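Local coordinates for zinc uptake regulation protein (Escherichia coli, PDB 4MTD), which represses the zinc uptake genes znuACB, using zinc as cofactor to bind their operator DNA, at the interface of chains A and B. Residues are numbered along the deposited sequence; one frame, centred on the assembly and turned at random. Chains: chain A/B, Zinc uptake regulation protein.

Both contacts belong to the two-fold interface of a Fur-family dimer, with their C-alpha centres about 15 Å apart. They share no residue, but one part of the chain B side follows on along the chain: helix 115-127 and the residue just after it serve contact 2, and strand 131-140 brings B:Val136 to contact 1. The other part of contact 1 is B:Glu80, where the turns after strand 76-79 of both subunits meet. Contact 2 sets strands 99-103 and 109-112 of chain A against that helix. Since each has a symmetry twin, together they help fix how the subunits sit against each other.

Contact 1: the interface of chains A and B. Residues chain A 80-81, 140; chain B 80, 136.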
# COMPACT_ATOMS: atom_id res chain seq x y z
N GLU A 80 19.45 1.24 -6.23
CA GLU A 80 19.09 1.08 -4.82
C GLU A 80 19.37 2.30 -3.92
O GLU A 80 18.66 2.49 -2.94
CB GLU A 80 19.78 -0.17 -4.24
CG GLU A 80 19.39 -1.50 -4.89
CD GLU A 80 17.96 -1.94 -4.58
OE1 GLU A 80 17.36 -1.41 -3.62
OE2 GLU A 80 17.44 -2.84 -5.29
N SER A 81 20.36 3.12 -4.24
CA SER A 81 20.74 4.22 -3.35
C SER A 81 20.01 5.53 -3.63
O SER A 81 20.19 6.53 -2.93
CB SER A 81 22.26 4.44 -3.40
OG SER A 81 22.70 4.61 -4.73
N HIS A 140 28.38 7.18 -6.46
CA HIS A 140 27.86 8.53 -6.55
C HIS A 140 29.00 9.50 -6.80
O HIS A 140 30.14 9.26 -6.39
CB HIS A 140 27.11 8.89 -5.27
CG HIS A 140 25.82 8.15 -5.13
ND1 HIS A 140 24.62 8.67 -5.55
CD2 HIS A 140 25.55 6.92 -4.65
CE1 HIS A 140 23.66 7.80 -5.31
NE2 HIS A 140 24.20 6.73 -4.77
N GLU B 80 21.64 0.84 1.96
CA GLU B 80 20.75 1.36 0.92
C GLU B 80 19.82 0.33 0.27
O GLU B 80 18.71 0.68 -0.14
CB GLU B 80 21.57 2.01 -0.20
CG GLU B 80 22.44 3.18 0.24
CD GLU B 80 21.63 4.40 0.62
OE1 GLU B 80 20.38 4.35 0.52
OE2 GLU B 80 22.24 5.42 0.99
N VAL B 136 28.89 2.67 -2.92
CA VAL B 136 27.97 1.84 -2.18
C VAL B 136 28.21 0.41 -2.63
O VAL B 136 27.97 0.06 -3.78
CB VAL B 136 26.51 2.26 -2.44
CG1 VAL B 136 25.54 1.40 -1.63
CG2 VAL B 136 26.31 3.73 -2.12
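B:Glu80 lies against A:Ser81 along most of its length, and the contact is easiest to read by walking out along that glutamate. Its CB sits 3.9 Å from the CA of A:Ser81 and about as far from the backbone oxygen of A:Glu80. The next carbon, CG, faces the serine's CB at 3.9 Å. Here the chain bends (chi2 -70°), and the bend lays the carboxylate flat over A:Ser81: CD lies 4.1 Å from both the CA and the CB of the serine, which sit beneath one face of the group. At the tip, OE1 stays near the serine CA, 3.9 Å away. These are van der Waals contacts of the glutamate stem and of that carboxylate face.

A:Ser81 also ties chain A to itself. With chi1 at 53°, its OG is flanked by both backbone arms and makes a 2.6 Å hydrogen bond to the ring NE2 of A:His140. The serine CB lies at the edge of the imidazole, in its plane, so the side chain that B:Glu80 leans on is also likely to restrict rotation of the histidine. The ring carbon CD2 in turn approaches the CG2 methyl of B:Val136 at 4.1 Å, a light touch with the two side chains crossing at a slant. OE2 of B:Glu80 is 6.2 Å from NE2 of A:His140 and could at most slightly favour a protonated ring.

Around the two-fold axis, residue 80 meets its own copy: the backbone O of A:Glu80 comes 3.3 Å from the backbone O of B:Glu80, a close approach of like carbonyls and not a bond. In the fold, residues 80 and 81 form part of the turn between strands 76-79 and 84-87, the wing of the winged-helix DNA-binding domain. The two wing turns meet here, and that of chain A is tied to its own strand 131-140 by the serine-histidine bond.

Contact 2: the interface of chains A and B. Residues chain A 101, 110, 112-113; chain B 124-125, 128.
The ring of A:Phe101 forms the apolar centre, with B:Met128 over one face and helix 115-127 of chain B at its far rim. The methionine methyl CE stands 4.0 Å above the ring plane, displaced toward the rim near CD2, and the bend at its sulfur (chi3 72°) helps bring it there. CZ of the phenylalanine meets the CB of B:Leu124 at 3.7 Å, the two side chains crossing at roughly a right angle, and CE1 abuts the CB of B:Ala125 at 3.8 Å. Within chain A, the backbone O of A:Lys110 lies in the ring plane at its edge. With an alanine at A:Phe101, the ring surface would be gone and the B:Met128 methyl would probably be freer to turn, with B:Leu124 and B:Ala125 left facing a gap.

The polar rim starts at A:Glu112, which comes at B:Met128 from the opposite direction. CE lies over a face of its carboxylate, 3.4 Å from CD, and packs closely on CG at 3.3 Å, so the methyl fills the corner between carboxylate and ring. OE1 of A:Glu112 continues past, to 3.5 Å from the CD2 methyl of B:Leu124. The other leucine methyl, CD1, reaches the backbone O of A:Cys113 at 3.6 Å. The stem of A:Lys110 borders the methionine too, its CB 4.3 Å from SD of B:Met128. The strands and A:Cys113 hold the end of helix 115-127 and the methionine after it, which probably contributes to keeping the repressor dimeric.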
# COMPACT_ATOMS: atom_id res chain seq x y z
N PHE A 101 27.47 3.95 -12.14
CA PHE A 101 28.01 5.26 -11.81
C PHE A 101 26.95 6.32 -12.01
O PHE A 101 26.59 6.65 -13.14
CB PHE A 101 29.23 5.57 -12.68
CG PHE A 101 30.40 4.68 -12.41
CD1 PHE A 101 31.44 5.10 -11.59
CD2 PHE A 101 30.45 3.41 -12.95
CE1 PHE A 101 32.51 4.27 -11.33
CE2 PHE A 101 31.52 2.57 -12.68
CZ PHE A 101 32.55 3.00 -11.87
N LYS A 110 25.97 5.55 -15.95
CA LYS A 110 26.79 4.73 -16.84
C LYS A 110 26.91 3.34 -16.23
O LYS A 110 27.38 3.19 -15.09
CB LYS A 110 28.17 5.36 -17.04
CG LYS A 110 28.79 5.14 -18.42
CD LYS A 110 28.13 6.02 -19.49
CE LYS A 110 29.15 6.75 -20.36
NZ LYS A 110 30.04 5.84 -21.13
N GLU A 112 28.73 -0.09 -16.16
CA GLU A 112 30.01 -0.70 -16.55
C GLU A 112 30.12 -2.12 -16.00
O GLU A 112 29.42 -2.49 -15.06
CB GLU A 112 31.19 0.12 -16.03
CG GLU A 112 31.30 1.51 -16.62
CD GLU A 112 32.32 1.63 -17.74
OE1 GLU A 112 33.52 1.38 -17.50
OE2 GLU A 112 31.92 2.00 -18.87
N CYS A 113 31.01 -2.89 -16.61
CA CYS A 113 31.40 -4.19 -16.08
C CYS A 113 32.46 -3.97 -15.01
O CYS A 113 33.32 -3.09 -15.15
CB CYS A 113 31.97 -5.08 -17.19
SG CYS A 113 32.75 -6.60 -16.58
N LEU B 124 37.80 2.51 -13.05
CA LEU B 124 36.64 2.56 -13.95
C LEU B 124 36.10 3.98 -14.07
O LEU B 124 35.72 4.41 -15.16
CB LEU B 124 35.54 1.61 -13.47
CG LEU B 124 35.80 0.12 -13.73
CD1 LEU B 124 34.87 -0.75 -12.89
CD2 LEU B 124 35.65 -0.22 -15.21
N ALA B 125 36.07 4.71 -12.96
CA ALA B 125 35.61 6.09 -12.97
C ALA B 125 36.54 6.98 -13.78
O ALA B 125 36.07 7.86 -14.49
CB ALA B 125 35.49 6.63 -11.56
N MET B 128 36.13 6.82 -17.95
CA MET B 128 35.06 7.79 -18.22
C MET B 128 35.40 9.06 -17.44
O MET B 128 36.19 9.01 -16.52
CB MET B 128 33.71 7.23 -17.77
CG MET B 128 33.59 7.10 -16.26
SD MET B 128 32.12 6.24 -15.66
CE MET B 128 32.53 4.57 -16.14